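Local coordinates for protein PKS (Streptomyces sp. CNQ431, PDB 5YDA) that probably transfers acyl building blocks onto an acyl carrier protein, as the acyltransferase domain of the polyketide synthase of splenocin, at residues 79-84 and 98-103; 230-235 and 300-305; 234-239 and 294-299; 391-396 and 415-420. One frame throughout, in Å; residues are numbered along the deposited sequence.

Overall arrangement
From the N terminus, contact 1 closes the first loop: strand 79-85 runs into helix 88-97, and the chain returns as 98-103 beside the strand. Contacts 2 and 3 come next and nest. The pair 234-239 with 294-299 lies inside the span from 230-235 to 300-305, and both start from the exit of helix 215-231. They share G234 and A235, and together tie the small antiparallel sheet to the loop preceding helix 306-313. Contact 4 closes a short loop near the C terminus, laying helix 407-420 on edge strand 394-395. Its centre is about 10 Å from that of contact 1, which it touches, whereas the centre of contact 2 is about 47 Å from that of contact 1.

Contact 1 (79-84 and 98-103); sequences HRLTVS and AVPAVP
R80 meets the loop 98-103 through its backbone, with its carbonyl oxygen O 4.4 Å from V102 CG2 and water molecules filling in beside them. One water takes the N-H of A101 and donates to R80 O, with 2.8 Å between that water and R80 O. Two further waters stand between R80 N and P103 O and between R80 O and V102 O, though other acceptors compete for their protons. The R80 guanidinium leads away from the loop, to a salt bridge with D424 and a cation-pi contact with W419. At L81 the contact turns apolar. Its CG sits between the backbone N and the carbonyl carbon (chi1 61°), and the branched end reaches the bend of the loop: A98 CB lies against both methyls, 4.0 Å from L81 CD1 and from CD2, while CD2 also lies 3.8 Å from P100 N. The ring of P100 comes in at its CD, 4.2 Å from L81 CD2. Strand 79-85 pairs antiparallel with strand 32-38 and leads into helix 88-97, after which the loop comes back across the strand at a slant, the two directions 135° apart, in a region consistent with the linker joining ketosynthase and acyltransferase. L44 of helix 43-56 touches both L81 and P100. Farther on, V83 adds CG1 against the same A98 methyl, CB, at 4.4 Å.

Contact 2 (230-235 and 300-305); sequences ASSGGA and HVLDPI
V301 holds CG1 anti to its backbone N (chi1 174°), which turns this methyl onto the carbonyl of S232. S232 in turn carries OG beside its own backbone N (chi1 -61°), and its short side chain meets L302 CD2 and I305 CG1. The V301 CG1 methyl comes within 3.2 Å of S232 O, a close approach for a carbon against a carbonyl oxygen, and lies 3.8 Å from G233 O. The other methyl of V301, CG2, rests over one face of the H300 ring, toward its rim. S232 CB touches L302 CD2 at 3.8 Å, and S232 OG lies 3.6 Å from I305 CG1. No hydrogen bond crosses here: the S232 hydroxyl bonds to L228 O, four residues back, and what it offers the other segment is plain van der Waals contact. The backbone bonds stay within each segment. H300 to L302 form a 3-10 turn, D303 N bonding to H300 O at 2.9 Å, and I305 N bonds to L302 O just beyond. On the opposing side G233 and G234 both take positive phi as the chain leaves the helix and heads for strand 235-239. The contact thus sets the C-terminal exit of helix 215-231 against the turn leading into helix 306-313. L302 also packs on I229 and on T349 of helix 342-350, I305 on L228, and V301 on A296, while D303 makes a salt bridge with R350 of helix 342-350.

Contact 3 (234-239 and 294-299); sequences GATVGV and PAAAHS
T236 lies over the backbone of A295 and A296, its OG1 donating a hydrogen bond of 2.6 Å to A295 O. The donor approaches that oxygen at a C=O...OG1 angle of 140°, tilted 21° from the carbonyl plane. The torsion responsible (chi1 -54°) sets OG1 beside the backbone N of T236 and sends the CG2 methyl anti to that nitrogen. A water donates to T236 OG1 and also, at 2.7 Å, to A297 O; the hydroxyl therefore gives one bond and takes another, and reaches two carbonyls of the loop, one directly and one through the water. Beside this polar link the two segments pack largely by their backbones, running nearly at right angles. A296 CB sits 3.7 Å from A235 O and 4.1 Å from G234 CA, with G234 bringing no side chain between them. G234 O is meanwhile 3.3 Å from P294 C. The loop is braced from within by S299, whose OG donates to A296 O at 3.0 Å and accepts from V301 N. Next to it, H298 hydrogen-bonds through NE2 to S200 OG of the GxSxG turn, consistent with the Ser-His pair of acyltransferases. Strand 235-239 runs between strands 264-269 and 288-290 in the antiparallel sheet of the small, ferredoxin-like subdomain; helix 271-283 packs on one face of it, and helix 215-231 meets the loop through I229.

Contact 4 (391-396 and 415-420); sequences GPVTVT and LGRLWS
R417 grips the carbonyl oxygen of T394 side-on with two nitrogens: NE to T394 O is 2.8 Å and NH2 to T394 O is 2.9 Å. Both bonds are bent, with N-H...O angles of 137° and 132°, as two donors sharing one acceptor must be. The oxygen stands somewhat out of the guanidinium plane, yet NH2 lies in the carbonyl plane. V395 CG2 fits against the edge of the same group, 3.7 Å from R417 NE, and V393 CG1 approaches it obliquely. What brings the guanidinium this far is an extended side chain: CG is anti to the backbone N (chi1 -171°) and the chain stays stretched to NE. Along the way the aliphatic part of R417 and the V395 side chain run antiparallel past each other. One residue on, L418 CD2 touches V395 CG2 at 4.1 Å, and L418 continues onto V369 and V371 of the adjoining strand 369-372, which also hydrogen-bonds to V393 and V395. S420 of the same helix touches T82 of strand 79-85. The last helix, 407-420, covers the edge strand 394-395 of the mainly parallel sheet, which is consistent with the alpha/beta-hydrolase-like core of acyltransferases.

Contact 1 (79-84 and 98-103)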
loop_
_atom_site.group_PDB
_atom_site.type_symbol
_atom_site.label_atom_id
_atom_site.label_comp_id
_atom_site.label_asym_id
_atom_site.label_seq_id
_atom_site.Cartn_x
_atom_site.Cartn_y
_atom_site.Cartn_z
ATOM N N HIS A 79 12.955 -18.459 -14.973
ATOM C CA HIS A 79 11.643 -18.836 -14.461
ATOM C C HIS A 79 11.772 -19.169 -12.979
ATOM O O HIS A 79 12.506 -20.091 -12.611
ATOM C CB HIS A 79 11.084 -20.027 -15.237
ATOM C CG HIS A 79 10.697 -19.705 -16.648
ATOM N ND1 HIS A 79 9.384 -19.644 -17.062
ATOM C CD2 HIS A 79 11.447 -19.435 -17.740
ATOM C CE1 HIS A 79 9.342 -19.343 -18.347
ATOM N NE2 HIS A 79 10.581 -19.212 -18.783
ATOM N N ARG A 80 11.052 -18.432 -12.130
ATOM C CA ARG A 80 11.255 -18.495 -10.689
ATOM C C ARG A 80 9.945 -18.711 -9.948
ATOM O O ARG A 80 8.889 -18.240 -10.375
ATOM C CB ARG A 80 11.898 -17.211 -10.160
ATOM C CG ARG A 80 13.121 -16.780 -10.908
ATOM C CD ARG A 80 13.745 -15.527 -10.305
ATOM N NE ARG A 80 15.063 -15.294 -10.893
ATOM C CZ ARG A 80 15.823 -14.230 -10.667
ATOM N NH1 ARG A 80 15.411 -13.262 -9.849
ATOM N NH2 ARG A 80 17.010 -14.137 -11.257
ATOM N N LEU A 81 10.032 -19.412 -8.817
ATOM C CA LEU A 81 8.978 -19.392 -7.807
ATOM C C LEU A 81 9.617 -19.562 -6.432
ATOM O O LEU A 81 10.792 -19.908 -6.306
ATOM C CB LEU A 81 7.904 -20.462 -8.060
ATOM C CG LEU A 81 8.193 -21.968 -8.086
ATOM C CD1 LEU A 81 8.441 -22.558 -6.703
ATOM C CD2 LEU A 81 7.025 -22.681 -8.758
ATOM N N THR A 82 8.829 -19.305 -5.394
ATOM C CA THR A 82 9.293 -19.480 -4.030
ATOM C C THR A 82 8.189 -20.124 -3.219
ATOM O O THR A 82 7.015 -20.072 -3.588
ATOM C CB THR A 82 9.687 -18.163 -3.339
ATOM O OG1 THR A 82 8.527 -17.326 -3.209
ATOM C CG2 THR A 82 10.793 -17.434 -4.094
ATOM N N VAL A 83 8.589 -20.735 -2.104
ATOM C CA VAL A 83 7.683 -21.109 -1.029
ATOM C C VAL A 83 8.202 -20.472 0.250
ATOM O O VAL A 83 9.381 -20.127 0.354
ATOM C CB VAL A 83 7.553 -22.642 -0.874
ATOM C CG1 VAL A 83 6.997 -23.254 -2.149
ATOM C CG2 VAL A 83 8.904 -23.264 -0.520
ATOM N N SER A 84 7.302 -20.280 1.206
ATOM C CA SER A 84 7.638 -19.868 2.558
ATOM C C SER A 84 7.326 -21.019 3.502
ATOM O O SER A 84 6.285 -21.669 3.364
ATOM C CB SER A 84 6.828 -18.639 2.988
ATOM O OG SER A 84 7.057 -17.550 2.121
ATOM N N ALA A 98 3.078 -25.877 -5.534
ATOM C CA ALA A 98 3.726 -24.720 -6.131
ATOM C C ALA A 98 3.390 -24.631 -7.609
ATOM O O ALA A 98 3.611 -25.580 -8.364
ATOM C CB ALA A 98 5.240 -24.798 -5.931
ATOM N N VAL A 99 2.835 -23.490 -8.007
ATOM C CA VAL A 99 2.546 -23.180 -9.400
ATOM C C VAL A 99 3.286 -21.885 -9.743
ATOM O O VAL A 99 3.237 -20.939 -8.956
ATOM C CB VAL A 99 1.040 -23.032 -9.681
ATOM C CG1 VAL A 99 0.312 -24.338 -9.386
ATOM C CG2 VAL A 99 0.428 -21.905 -8.854
ATOM N N PRO A 100 4.002 -21.817 -10.863
ATOM C CA PRO A 100 4.595 -20.535 -11.263
ATOM C C PRO A 100 3.514 -19.468 -11.371
ATOM O O PRO A 100 2.418 -19.721 -11.875
ATOM C CB PRO A 100 5.235 -20.842 -12.622
ATOM C CG PRO A 100 4.597 -22.107 -13.082
ATOM C CD PRO A 100 4.242 -22.878 -11.850
ATOM N N ALA A 101 3.819 -18.275 -10.855
ATOM C CA ALA A 101 2.820 -17.224 -10.728
ATOM C C ALA A 101 3.209 -15.891 -11.353
ATOM O O ALA A 101 2.334 -15.030 -11.485
ATOM C CB ALA A 101 2.474 -16.986 -9.247
ATOM N N VAL A 102 4.470 -15.680 -11.718
ATOM C CA VAL A 102 4.878 -14.456 -12.405
ATOM C C VAL A 102 5.546 -14.862 -13.711
ATOM O O VAL A 102 5.987 -16.015 -13.868
ATOM C CB VAL A 102 5.807 -13.579 -11.530
ATOM C CG1 VAL A 102 5.052 -13.030 -10.320
ATOM C CG2 VAL A 102 7.038 -14.346 -11.107
ATOM N N PRO A 103 5.609 -13.955 -14.684
ATOM C CA PRO A 103 6.326 -14.246 -15.929
ATOM C C PRO A 103 7.803 -14.452 -15.653
ATOM O O PRO A 103 8.294 -14.070 -14.578
ATOM C CB PRO A 103 6.096 -12.983 -16.774
ATOM C CG PRO A 103 4.923 -12.302 -16.148
ATOM C CD PRO A 103 4.997 -12.614 -14.702
HETATM O O HOH W 1 9.884 -15.889 -12.899
HETATM O O HOH W 2 6.233 -17.557 -9.786
HETATM O O HOH W 3 7.424 -18.014 -12.997
#

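Contact 2 (230-235 and 300-305)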
loop_
_atom_site.group_PDB
_atom_site.type_symbol
_atom_site.label_atom_id
_atom_site.label_comp_id
_atom_site.label_asym_id
_atom_site.label_seq_id
_atom_site.Cartn_x
_atom_site.Cartn_y
_atom_site.Cartn_z
ATOM N N ALA A 230 -12.434 15.915 9.037
ATOM C CA ALA A 230 -13.547 15.339 9.791
ATOM C C ALA A 230 -14.480 16.419 10.328
ATOM O O ALA A 230 -15.701 16.246 10.330
ATOM C CB ALA A 230 -13.034 14.465 10.938
ATOM N N SER A 231 -13.932 17.554 10.757
ATOM C CA SER A 231 -14.800 18.581 11.320
ATOM C C SER A 231 -15.614 19.290 10.247
ATOM O O SER A 231 -16.603 19.942 10.576
ATOM C CB SER A 231 -13.986 19.602 12.127
ATOM O OG SER A 231 -13.244 20.477 11.266
ATOM N N SER A 232 -15.233 19.180 8.976
ATOM C CA SER A 232 -15.994 19.848 7.923
ATOM C C SER A 232 -17.307 19.147 7.562
ATOM O O SER A 232 -18.110 19.728 6.821
ATOM C CB SER A 232 -15.140 19.988 6.669
ATOM O OG SER A 232 -14.001 20.782 6.956
ATOM N N GLY A 233 -17.549 17.928 8.051
ATOM C CA GLY A 233 -18.819 17.275 7.766
ATOM C C GLY A 233 -18.948 16.775 6.328
ATOM O O GLY A 233 -17.962 16.504 5.627
ATOM N N GLY A 234 -20.196 16.654 5.890
ATOM C CA GLY A 234 -20.488 16.180 4.552
ATOM C C GLY A 234 -20.419 14.666 4.453
ATOM O O GLY A 234 -20.342 13.947 5.452
ATOM N N ALA A 235 -20.425 14.182 3.210
ATOM C CA ALA A 235 -20.485 12.748 2.960
ATOM C C ALA A 235 -19.823 12.425 1.632
ATOM O O ALA A 235 -19.647 13.287 0.768
ATOM C CB ALA A 235 -21.925 12.233 2.971
ATOM N N HIS A 300 -15.831 20.860 -2.320
ATOM C CA HIS A 300 -16.061 22.228 -1.870
ATOM C C HIS A 300 -16.317 22.300 -0.364
ATOM O O HIS A 300 -16.031 23.326 0.261
ATOM C CB HIS A 300 -17.242 22.819 -2.634
ATOM C CG HIS A 300 -18.529 22.123 -2.340
ATOM N ND1 HIS A 300 -18.887 20.937 -2.952
ATOM C CD2 HIS A 300 -19.507 22.402 -1.445
ATOM C CE1 HIS A 300 -20.050 20.535 -2.469
ATOM N NE2 HIS A 300 -20.447 21.403 -1.551
ATOM N N VAL A 301 -16.815 21.220 0.243
ATOM C CA VAL A 301 -17.060 21.201 1.690
ATOM C C VAL A 301 -15.806 21.567 2.495
ATOM O O VAL A 301 -15.903 22.043 3.632
ATOM C CB VAL A 301 -17.611 19.821 2.111
ATOM C CG1 VAL A 301 -17.739 19.720 3.626
ATOM C CG2 VAL A 301 -18.968 19.558 1.448
ATOM N N LEU A 302 -14.617 21.358 1.935
ATOM C CA LEU A 302 -13.403 21.689 2.674
ATOM C C LEU A 302 -12.989 23.157 2.554
ATOM O O LEU A 302 -12.055 23.560 3.252
ATOM C CB LEU A 302 -12.236 20.807 2.210
ATOM C CG LEU A 302 -12.359 19.298 2.410
ATOM C CD1 LEU A 302 -10.998 18.663 2.201
ATOM C CD2 LEU A 302 -12.934 18.957 3.780
ATOM N N ASP A 303 -13.634 23.949 1.685
ATOM C CA ASP A 303 -13.227 25.337 1.447
ATOM C C ASP A 303 -12.964 26.135 2.723
ATOM O O ASP A 303 -11.893 26.752 2.820
ATOM C CB ASP A 303 -14.272 26.053 0.580
ATOM C CG ASP A 303 -14.153 25.709 -0.890
ATOM O OD1 ASP A 303 -13.090 25.221 -1.317
ATOM O OD2 ASP A 303 -15.125 25.953 -1.635
ATOM N N PRO A 304 -13.842 26.139 3.735
ATOM C CA PRO A 304 -13.560 26.944 4.939
ATOM C C PRO A 304 -12.266 26.596 5.679
ATOM O O PRO A 304 -11.782 27.450 6.430
ATOM C CB PRO A 304 -14.788 26.688 5.831
ATOM C CG PRO A 304 -15.886 26.310 4.878
ATOM C CD PRO A 304 -15.182 25.515 3.804
ATOM N N ILE A 305 -11.683 25.402 5.523
ATOM C CA ILE A 305 -10.486 25.046 6.294
ATOM C C ILE A 305 -9.219 25.039 5.460
ATOM O O ILE A 305 -8.156 24.701 5.989
ATOM C CB ILE A 305 -10.645 23.702 7.034
ATOM C CG1 ILE A 305 -11.052 22.562 6.085
ATOM C CG2 ILE A 305 -11.675 23.840 8.140
ATOM C CD1 ILE A 305 -9.935 21.995 5.169
#

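Contact 3 (234-239 and 294-299)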
loop_
_atom_site.group_PDB
_atom_site.type_symbol
_atom_site.label_atom_id
_atom_site.label_comp_id
_atom_site.label_asym_id
_atom_site.label_seq_id
_atom_site.Cartn_x
_atom_site.Cartn_y
_atom_site.Cartn_z
ATOM N N GLY A 234 -20.196 16.654 5.890
ATOM C CA GLY A 234 -20.488 16.180 4.552
ATOM C C GLY A 234 -20.419 14.666 4.453
ATOM O O GLY A 234 -20.342 13.947 5.452
ATOM N N ALA A 235 -20.425 14.182 3.210
ATOM C CA ALA A 235 -20.485 12.748 2.960
ATOM C C ALA A 235 -19.823 12.425 1.632
ATOM O O ALA A 235 -19.647 13.287 0.768
ATOM C CB ALA A 235 -21.925 12.233 2.971
ATOM N N THR A 236 -19.447 11.159 1.490
ATOM C CA THR A 236 -18.772 10.660 0.304
ATOM C C THR A 236 -19.429 9.348 -0.102
ATOM O O THR A 236 -19.759 8.520 0.752
ATOM C CB THR A 236 -17.257 10.448 0.545
ATOM O OG1 THR A 236 -16.676 11.659 1.047
ATOM C CG2 THR A 236 -16.555 10.089 -0.764
ATOM N N VAL A 237 -19.641 9.173 -1.404
ATOM C CA VAL A 237 -20.197 7.941 -1.933
ATOM C C VAL A 237 -19.234 7.396 -2.976
ATOM O O VAL A 237 -18.763 8.137 -3.846
ATOM C CB VAL A 237 -21.617 8.151 -2.504
ATOM C CG1 VAL A 237 -21.613 9.206 -3.604
ATOM C CG2 VAL A 237 -22.210 6.814 -3.001
ATOM N N GLY A 238 -18.905 6.109 -2.865
ATOM C CA GLY A 238 -18.125 5.439 -3.892
ATOM C C GLY A 238 -19.077 4.850 -4.915
ATOM O O GLY A 238 -20.016 4.137 -4.559
ATOM N N VAL A 239 -18.852 5.179 -6.184
ATOM C CA VAL A 239 -19.716 4.771 -7.280
ATOM C C VAL A 239 -18.926 3.852 -8.194
ATOM O O VAL A 239 -17.848 4.227 -8.677
ATOM C CB VAL A 239 -20.242 5.979 -8.076
ATOM C CG1 VAL A 239 -21.217 5.507 -9.159
ATOM C CG2 VAL A 239 -20.888 7.015 -7.147
ATOM N N PRO A 294 -18.129 9.727 7.688
ATOM C CA PRO A 294 -18.983 10.879 7.361
ATOM C C PRO A 294 -18.157 12.130 7.119
ATOM O O PRO A 294 -18.134 13.060 7.930
ATOM C CB PRO A 294 -19.868 11.024 8.606
ATOM C CG PRO A 294 -18.980 10.565 9.724
ATOM C CD PRO A 294 -18.130 9.433 9.135
ATOM N N ALA A 295 -17.497 12.199 5.989
ATOM C CA ALA A 295 -16.699 13.333 5.615
ATOM C C ALA A 295 -16.731 13.518 4.127
ATOM O O ALA A 295 -17.114 12.665 3.425
ATOM C CB ALA A 295 -15.288 13.142 6.083
ATOM N N ALA A 296 -16.277 14.658 3.677
ATOM C CA ALA A 296 -16.245 14.996 2.286
ATOM C C ALA A 296 -14.915 15.538 1.791
ATOM O O ALA A 296 -14.824 16.638 1.307
ATOM C CB ALA A 296 -17.352 15.970 1.984
ATOM N N ALA A 297 -13.883 14.745 1.890
ATOM C CA ALA A 297 -12.586 15.160 1.405
ATOM C C ALA A 297 -12.622 15.411 -0.103
ATOM O O ALA A 297 -13.396 14.841 -0.803
ATOM C CB ALA A 297 -11.574 14.113 1.736
ATOM N N HIS A 298 -11.759 16.266 -0.589
ATOM C CA HIS A 298 -11.650 16.582 -2.002
ATOM C C HIS A 298 -12.877 17.170 -2.662
ATOM O O HIS A 298 -13.160 16.897 -3.783
ATOM C CB HIS A 298 -11.130 15.383 -2.796
ATOM C CG HIS A 298 -9.890 14.787 -2.229
ATOM N ND1 HIS A 298 -8.647 15.260 -2.529
ATOM C CD2 HIS A 298 -9.703 13.784 -1.359
ATOM C CE1 HIS A 298 -7.750 14.590 -1.860
ATOM N NE2 HIS A 298 -8.364 13.686 -1.143
ATOM N N SER A 299 -13.571 18.002 -1.938
ATOM C CA SER A 299 -14.783 18.685 -2.382
ATOM C C SER A 299 -14.869 20.094 -1.791
ATOM O O SER A 299 -14.127 20.472 -0.877
ATOM C CB SER A 299 -16.041 17.907 -2.008
ATOM O OG SER A 299 -16.426 18.142 -0.670
HETATM O O HOH W 4 -14.145 12.328 -0.369
#

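Contact 4 (391-396 and 415-420)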
loop_
_atom_site.group_PDB
_atom_site.type_symbol
_atom_site.label_atom_id
_atom_site.label_comp_id
_atom_site.label_asym_id
_atom_site.label_seq_id
_atom_site.Cartn_x
_atom_site.Cartn_y
_atom_site.Cartn_z
ATOM N N GLY A 391 -0.779 -6.638 -18.578
ATOM C CA GLY A 391 -0.170 -7.608 -17.699
ATOM C C GLY A 391 0.718 -7.051 -16.587
ATOM O O GLY A 391 1.870 -7.460 -16.464
ATOM N N PRO A 392 0.210 -6.155 -15.734
ATOM C CA PRO A 392 1.035 -5.706 -14.605
ATOM C C PRO A 392 1.276 -6.859 -13.640
ATOM O O PRO A 392 0.437 -7.748 -13.484
ATOM C CB PRO A 392 0.186 -4.606 -13.959
ATOM C CG PRO A 392 -1.187 -5.097 -14.162
ATOM C CD PRO A 392 -1.186 -5.718 -15.568
ATOM N N VAL A 393 2.457 -6.872 -13.035
ATOM C CA VAL A 393 2.732 -7.748 -11.905
ATOM C C VAL A 393 2.456 -6.952 -10.643
ATOM O O VAL A 393 2.974 -5.841 -10.474
ATOM C CB VAL A 393 4.176 -8.269 -11.923
ATOM C CG1 VAL A 393 4.429 -9.200 -10.729
ATOM C CG2 VAL A 393 4.464 -8.982 -13.222
ATOM N N THR A 394 1.604 -7.489 -9.779
ATOM C CA THR A 394 1.231 -6.798 -8.559
ATOM C C THR A 394 1.602 -7.681 -7.385
ATOM O O THR A 394 1.628 -8.914 -7.491
ATOM C CB THR A 394 -0.279 -6.433 -8.508
ATOM O OG1 THR A 394 -1.083 -7.619 -8.462
ATOM C CG2 THR A 394 -0.673 -5.598 -9.722
ATOM N N VAL A 395 1.943 -7.029 -6.286
ATOM C CA VAL A 395 2.385 -7.705 -5.079
ATOM C C VAL A 395 1.656 -7.073 -3.918
ATOM O O VAL A 395 1.589 -5.844 -3.806
ATOM C CB VAL A 395 3.902 -7.597 -4.857
ATOM C CG1 VAL A 395 4.265 -8.155 -3.472
ATOM C CG2 VAL A 395 4.659 -8.304 -5.968
ATOM N N THR A 396 1.122 -7.908 -3.062
ATOM C CA THR A 396 0.386 -7.462 -1.907
ATOM C C THR A 396 1.215 -7.763 -0.665
ATOM O O THR A 396 2.009 -8.706 -0.632
ATOM C CB THR A 396 -0.995 -8.128 -1.916
ATOM O OG1 THR A 396 -1.984 -7.099 -1.974
ATOM C CG2 THR A 396 -1.216 -9.016 -0.743
ATOM N N LEU A 415 7.988 -10.909 -0.353
ATOM C CA LEU A 415 9.411 -10.854 -0.686
ATOM C C LEU A 415 9.781 -11.946 -1.682
ATOM O O LEU A 415 10.513 -11.691 -2.645
ATOM C CB LEU A 415 10.262 -10.957 0.580
ATOM C CG LEU A 415 10.157 -9.733 1.495
ATOM C CD1 LEU A 415 10.847 -9.962 2.820
ATOM C CD2 LEU A 415 10.723 -8.492 0.809
ATOM N N GLY A 416 9.265 -13.158 -1.482
ATOM C CA GLY A 416 9.520 -14.222 -2.439
ATOM C C GLY A 416 8.991 -13.879 -3.818
ATOM O O GLY A 416 9.681 -14.052 -4.832
ATOM N N ARG A 417 7.765 -13.355 -3.871
ATOM C CA ARG A 417 7.174 -12.978 -5.148
ATOM C C ARG A 417 7.981 -11.881 -5.830
ATOM O O ARG A 417 8.191 -11.915 -7.051
ATOM C CB ARG A 417 5.737 -12.534 -4.921
ATOM C CG ARG A 417 4.947 -12.322 -6.177
ATOM C CD ARG A 417 3.507 -12.021 -5.797
ATOM N NE ARG A 417 2.794 -11.407 -6.904
ATOM C CZ ARG A 417 2.066 -12.100 -7.766
ATOM N NH1 ARG A 417 1.968 -13.415 -7.604
ATOM N NH2 ARG A 417 1.448 -11.480 -8.773
ATOM N N LEU A 418 8.455 -10.904 -5.056
ATOM C CA LEU A 418 9.309 -9.873 -5.630
ATOM C C LEU A 418 10.579 -10.483 -6.233
ATOM O O LEU A 418 10.981 -10.119 -7.345
ATOM C CB LEU A 418 9.632 -8.824 -4.563
ATOM C CG LEU A 418 8.510 -7.803 -4.360
ATOM C CD1 LEU A 418 8.681 -7.041 -3.059
ATOM C CD2 LEU A 418 8.461 -6.833 -5.546
ATOM N N TRP A 419 11.202 -11.439 -5.532
ATOM C CA TRP A 419 12.365 -12.114 -6.101
ATOM C C TRP A 419 11.999 -12.869 -7.374
ATOM O O TRP A 419 12.731 -12.810 -8.370
ATOM C CB TRP A 419 12.988 -13.071 -5.082
ATOM C CG TRP A 419 14.136 -13.878 -5.667
ATOM C CD1 TRP A 419 15.447 -13.493 -5.759
ATOM C CD2 TRP A 419 14.066 -15.191 -6.249
ATOM N NE1 TRP A 419 16.192 -14.481 -6.357
ATOM C CE2 TRP A 419 15.371 -15.535 -6.664
ATOM C CE3 TRP A 419 13.027 -16.111 -6.451
ATOM C CZ2 TRP A 419 15.664 -16.758 -7.271
ATOM C CZ3 TRP A 419 13.319 -17.324 -7.046
ATOM C CH2 TRP A 419 14.628 -17.636 -7.458
ATOM N N SER A 420 10.868 -13.584 -7.359
ATOM C CA SER A 420 10.451 -14.342 -8.536
ATOM C C SER A 420 10.265 -13.448 -9.757
ATOM O O SER A 420 10.480 -13.894 -10.889
ATOM C CB SER A 420 9.160 -15.103 -8.241
ATOM O OG SER A 420 9.410 -16.181 -7.356
#